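Local coordinates for uncharacterized protein (Bombyx mori, PDB 5AZ0) that probably catalyses the reduction of aldehydes and ketones to alcohols with a nicotinamide cofactor, as a TIM-barrel aldo-keto reductase, at residues W25-S29 against D45-I51; L55-S59 against E80-V84. One frame throughout, in Å; residues are numbered along the deposited sequence.

How the contacts relate
Both contacts lie in the first two β/α units of the barrel and follow each other along the chain, neither nested nor crossed. After strand 22-23 the chain enters a long loop whose residues 30-44 are not modelled; contact 1 closes this loop by bringing 45-51 back onto 25-29, just as helix 51-64 begins. Four residues further on, contact 2 opens at 55-59 and closes at 80-84 on helix 78-90, with strand 68-70 between the two helices. The centres of the contacts are about 16 Å apart. Contact 1 therefore ties the two ends of one β-to-α loop together, and contact 2 packs neighbouring helices of the outer layer side by side.

Contact 1. Residues W25-S29 against D45-I51; sequences WLGVS and DFDGTDI. With ACT (acetate ion), chain F.
The loop joining the first barrel strand to helix 51-64 is pinched at its base, where 25-29 and 45-51 form a single antiparallel beta bridge, Val-28 with Phe-46 as a non-hydrogen-bonded pair (CA-CA 4.2 Å). Asp-47 N donates to Gly-27 O (3.2 Å, 172°); the return bond, Ser-29 N to Asp-45 O at 2.8 Å, is weak (116°). Gly-27 has phi/psi 99/164, where a CB would clash with the preceding carbonyl. Trp-25 CZ3 lies 3.6 Å from Phe-46 CD1 (both chi1 t); centroids of the Trp-25 six-membered ring and the Phe-46 ring are 5.8 Å apart, so the near-parallel rings (23°) barely overlap. Leu-26 (m, t) points across, CD1 3.5 Å from Ile-51 CG1. A type I turn, Gly-48 to Ile-51, leads into the helix. Trp-25 stacks on Tyr-75, and its N donates to O of an acetate (3.2 Å), probably from crystallisation, as does Thr-24 N. This is a β1-α1 loop of a TIM barrel; in related aldo-keto reductases the equivalent tryptophan lines the active-site pocket.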
loop_
_atom_site.group_PDB
_atom_site.type_symbol
_atom_site.label_atom_id
_atom_site.label_comp_id
_atom_site.label_asym_id
_atom_site.label_seq_id
_atom_site.Cartn_x
_atom_site.Cartn_y
_atom_site.Cartn_z
ATOM N N TRP A 25 0.612 -7.988 3.804
ATOM C CA TRP A 25 1.846 -8.604 3.321
ATOM C C TRP A 25 2.787 -9.004 4.460
ATOM O O TRP A 25 3.256 -8.153 5.241
ATOM C CB TRP A 25 2.585 -7.602 2.486
ATOM C CG TRP A 25 3.939 -7.991 2.059
ATOM C CD1 TRP A 25 5.062 -7.160 2.069
ATOM C CD2 TRP A 25 4.348 -9.213 1.450
ATOM N NE1 TRP A 25 6.121 -7.811 1.505
ATOM C CE2 TRP A 25 5.734 -9.075 1.128
ATOM C CE3 TRP A 25 3.701 -10.414 1.149
ATOM C CZ2 TRP A 25 6.484 -10.103 0.513
ATOM C CZ3 TRP A 25 4.450 -11.451 0.586
ATOM C CH2 TRP A 25 5.836 -11.278 0.242
ATOM N N LEU A 26 3.097 -10.272 4.521
ATOM C CA LEU A 26 3.859 -10.828 5.648
ATOM C C LEU A 26 5.375 -10.770 5.473
ATOM O O LEU A 26 6.099 -10.870 6.451
ATOM C CB LEU A 26 3.382 -12.258 5.970
ATOM C CG LEU A 26 2.007 -12.258 6.641
ATOM C CD1 LEU A 26 1.579 -13.677 6.932
ATOM C CD2 LEU A 26 1.917 -11.436 7.910
ATOM N N GLY A 27 5.851 -10.563 4.264
ATOM C CA GLY A 27 7.273 -10.407 4.017
ATOM C C GLY A 27 7.935 -11.685 3.514
ATOM O O GLY A 27 7.365 -12.805 3.582
ATOM N N VAL A 28 9.137 -11.478 2.969
ATOM C CA VAL A 28 9.982 -12.529 2.413
ATOM C C VAL A 28 11.232 -12.482 3.324
ATOM O O VAL A 28 12.124 -11.677 3.104
ATOM C CB VAL A 28 10.223 -12.339 0.862
ATOM C CG1 VAL A 28 10.516 -10.885 0.466
ATOM C CG2 VAL A 28 11.311 -13.260 0.322
ATOM N N SER A 29 11.246 -13.307 4.383
ATOM C CA SER A 29 12.326 -13.331 5.402
ATOM C C SER A 29 13.046 -14.688 5.479
ATOM O O SER A 29 13.993 -14.944 4.723
ATOM C CB SER A 29 11.772 -12.919 6.781
ATOM O OG SER A 29 10.348 -12.945 6.810
ATOM N N ASP A 45 11.684 -18.473 1.125
ATOM C CA ASP A 45 11.699 -17.427 2.132
ATOM C C ASP A 45 10.400 -16.568 2.327
ATOM O O ASP A 45 10.465 -15.644 3.135
ATOM C CB ASP A 45 12.994 -16.526 2.035
ATOM C CG ASP A 45 13.448 -16.203 0.592
ATOM O OD1 ASP A 45 12.733 -16.496 -0.380
ATOM O OD2 ASP A 45 14.551 -15.634 0.433
ATOM N N PHE A 46 9.243 -16.845 1.679
ATOM C CA PHE A 46 7.947 -16.181 2.118
ATOM C C PHE A 46 7.569 -16.726 3.473
ATOM O O PHE A 46 7.524 -17.947 3.641
ATOM C CB PHE A 46 6.715 -16.378 1.186
ATOM C CG PHE A 46 5.346 -16.046 1.858
ATOM C CD1 PHE A 46 4.934 -14.726 2.059
ATOM C CD2 PHE A 46 4.463 -17.071 2.286
ATOM C CE1 PHE A 46 3.709 -14.442 2.676
ATOM C CE2 PHE A 46 3.223 -16.775 2.907
ATOM C CZ PHE A 46 2.849 -15.455 3.094
ATOM N N ASP A 47 7.265 -15.856 4.428
ATOM C CA ASP A 47 6.972 -16.356 5.758
ATOM C C ASP A 47 5.495 -16.500 6.022
ATOM O O ASP A 47 4.846 -15.502 6.320
ATOM C CB ASP A 47 7.564 -15.480 6.862
ATOM C CG ASP A 47 7.205 -16.036 8.247
ATOM O OD1 ASP A 47 7.477 -17.247 8.461
ATOM O OD2 ASP A 47 6.560 -15.322 9.061
ATOM N N GLY A 48 4.973 -17.732 5.978
ATOM C CA GLY A 48 3.556 -18.011 6.329
ATOM C C GLY A 48 3.164 -18.165 7.803
ATOM O O GLY A 48 1.973 -18.327 8.149
ATOM N N THR A 49 4.151 -18.118 8.691
ATOM C CA THR A 49 3.948 -18.563 10.077
ATOM C C THR A 49 2.901 -17.739 10.837
ATOM O O THR A 49 2.138 -18.280 11.658
ATOM C CB THR A 49 5.283 -18.522 10.834
ATOM O OG1 THR A 49 6.204 -19.358 10.139
ATOM C CG2 THR A 49 5.118 -19.004 12.277
ATOM N N ASP A 50 2.879 -16.433 10.533
ATOM C CA ASP A 50 1.979 -15.448 11.169
ATOM C C ASP A 50 0.561 -15.324 10.557
ATOM O O ASP A 50 -0.258 -14.508 11.030
ATOM C CB ASP A 50 2.673 -14.078 11.176
ATOM C CG ASP A 50 3.922 -14.051 12.072
ATOM O OD1 ASP A 50 3.870 -14.581 13.191
ATOM O OD2 ASP A 50 4.950 -13.501 11.649
ATOM N N ILE A 51 0.227 -16.158 9.582
ATOM C CA ILE A 51 -1.091 -16.039 8.953
ATOM C C ILE A 51 -2.211 -16.018 9.952
ATOM O O ILE A 51 -3.008 -15.043 10.003
ATOM C CB ILE A 51 -1.258 -17.036 7.807
ATOM C CG1 ILE A 51 -0.395 -16.601 6.632
ATOM C CG2 ILE A 51 -2.732 -17.137 7.400
ATOM C CD1 ILE A 51 -0.301 -17.616 5.487
HETATM C C ACT F . 0.504 -4.291 2.783
HETATM O O ACT F . 1.148 -4.844 3.696
HETATM O OXT ACT F . -0.668 -4.588 2.480
HETATM C CH3 ACT F . 1.172 -3.195 2.018
#

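Contact 2. Residues L55-S59 against E80-V84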
loop_
_atom_site.group_PDB
_atom_site.type_symbol
_atom_site.label_atom_id
_atom_site.label_comp_id
_atom_site.label_asym_id
_atom_site.label_seq_id
_atom_site.Cartn_x
_atom_site.Cartn_y
_atom_site.Cartn_z
ATOM N N LEU A 55 -4.985 -12.915 10.500
ATOM C CA LEU A 55 -6.432 -13.081 10.283
ATOM C C LEU A 55 -7.244 -12.746 11.485
ATOM O O LEU A 55 -8.266 -12.089 11.405
ATOM C CB LEU A 55 -6.725 -14.516 9.884
ATOM C CG LEU A 55 -6.046 -14.955 8.611
ATOM C CD1 LEU A 55 -6.418 -16.429 8.344
ATOM C CD2 LEU A 55 -6.389 -14.021 7.468
ATOM N N ASP A 56 -6.791 -13.228 12.630
ATOM C CA ASP A 56 -7.392 -12.871 13.919
ATOM C C ASP A 56 -7.273 -11.365 14.181
ATOM O O ASP A 56 -8.263 -10.734 14.536
ATOM C CB ASP A 56 -6.750 -13.748 15.030
ATOM C CG ASP A 56 -7.370 -13.552 16.382
ATOM O OD1 ASP A 56 -8.620 -13.471 16.496
ATOM O OD2 ASP A 56 -6.564 -13.409 17.332
ATOM N N ALA A 57 -6.105 -10.745 13.927
ATOM C CA ALA A 57 -6.031 -9.245 14.106
ATOM C C ALA A 57 -6.882 -8.488 13.049
ATOM O O ALA A 57 -7.499 -7.446 13.346
ATOM C CB ALA A 57 -4.581 -8.779 14.156
ATOM N N LEU A 58 -7.084 -9.113 11.871
ATOM C CA LEU A 58 -8.057 -8.541 10.869
ATOM C C LEU A 58 -9.487 -8.512 11.363
ATOM O O LEU A 58 -10.235 -7.473 11.261
ATOM C CB LEU A 58 -7.939 -9.235 9.495
ATOM C CG LEU A 58 -8.906 -8.813 8.361
ATOM C CD1 LEU A 58 -8.938 -7.317 8.107
ATOM C CD2 LEU A 58 -8.485 -9.565 7.119
ATOM N N SER A 59 -9.881 -9.630 11.976
ATOM C CA SER A 59 -11.241 -9.738 12.502
ATOM C C SER A 59 -11.453 -8.713 13.555
ATOM O O SER A 59 -12.460 -7.966 13.584
ATOM C CB SER A 59 -11.492 -11.198 13.081
ATOM O OG SER A 59 -12.783 -11.226 13.694
ATOM N N GLU A 80 -7.660 -16.580 2.300
ATOM C CA GLU A 80 -7.920 -16.442 3.737
ATOM C C GLU A 80 -8.537 -15.092 4.097
ATOM O O GLU A 80 -9.383 -14.995 5.006
ATOM C CB GLU A 80 -6.637 -16.635 4.539
ATOM C CG GLU A 80 -6.003 -18.028 4.461
ATOM C CD GLU A 80 -4.973 -18.220 3.319
ATOM O OE1 GLU A 80 -5.072 -17.657 2.188
ATOM O OE2 GLU A 80 -4.035 -18.985 3.543
ATOM N N ILE A 81 -8.107 -14.008 3.419
ATOM C CA ILE A 81 -8.700 -12.694 3.707
ATOM C C ILE A 81 -10.175 -12.770 3.286
ATOM O O ILE A 81 -11.048 -12.201 3.906
ATOM C CB ILE A 81 -7.995 -11.519 2.907
ATOM C CG1 ILE A 81 -6.511 -11.392 3.255
ATOM C CG2 ILE A 81 -8.767 -10.218 3.059
ATOM C CD1 ILE A 81 -6.230 -11.116 4.719
ATOM N N GLY A 82 -10.460 -13.383 2.161
ATOM C CA GLY A 82 -11.874 -13.436 1.741
ATOM C C GLY A 82 -12.809 -14.199 2.666
ATOM O O GLY A 82 -13.986 -13.851 2.784
ATOM N N GLN A 83 -12.285 -15.269 3.263
ATOM C CA GLN A 83 -13.011 -16.033 4.319
ATOM C C GLN A 83 -13.309 -15.114 5.515
ATOM O O GLN A 83 -14.442 -15.012 5.958
ATOM C CB GLN A 83 -12.161 -17.212 4.737
ATOM C CG GLN A 83 -12.846 -18.410 5.379
ATOM C CD GLN A 83 -11.922 -19.626 5.249
ATOM O OE1 GLN A 83 -11.664 -20.116 4.132
ATOM N NE2 GLN A 83 -11.350 -20.067 6.373
ATOM N N VAL A 84 -12.309 -14.352 5.978
ATOM C CA VAL A 84 -12.517 -13.439 7.105
ATOM C C VAL A 84 -13.574 -12.426 6.756
ATOM O O VAL A 84 -14.481 -12.200 7.564
ATOM C CB VAL A 84 -11.221 -12.746 7.592
ATOM C CG1 VAL A 84 -11.481 -11.704 8.659
ATOM C CG2 VAL A 84 -10.202 -13.767 8.111
#
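Residues 55-59 and 80-84 are each about one helical turn, and each holds its own backbone bond: Ser-59 N to Leu-55 O at 3.0 Å, Val-84 N to Glu-80 O at 3.1 Å. The two axes run in the same direction, 32° apart (signed crossing angle -32°), with a closest approach of 10.2 Å. The backbones come nearest at the C-terminal ends of the segments, where the CA atoms of Ser-59 and Val-84 are 6.7 Å apart. No hydrogen bond joins 55-59 to 80-84; their contact is mainly between apolar side chains. Val-84 points its CA-CB bond at the partner helix and sets CG2 3.9 Å from Leu-55 CD2 and CG1 3.9 Å from Leu-58 CG. Neighbouring parallel helices of this kind make up the outer layer of the TIM barrel: helix 51-64, strand 68-70 and helix 78-90 follow one another in the repeating α/β order, and both Leu-58 and Ile-81 reach inward to Ile-69 of that strand. Between them, Leu-58 CD2 lies 3.6 Å from Ile-81 CD1, which is also 4.0 Å from Leu-55 CD2. At the N-terminal end, Leu-55 CD1 rests 3.8 Å from Glu-80 CB, while the carboxylate of Glu-80 leads away. Ser-59 places N 4.2 Å from Val-84 CG1, and its OG is hydrogen-bonded to Lys-88, beyond 80-84 on the second helix.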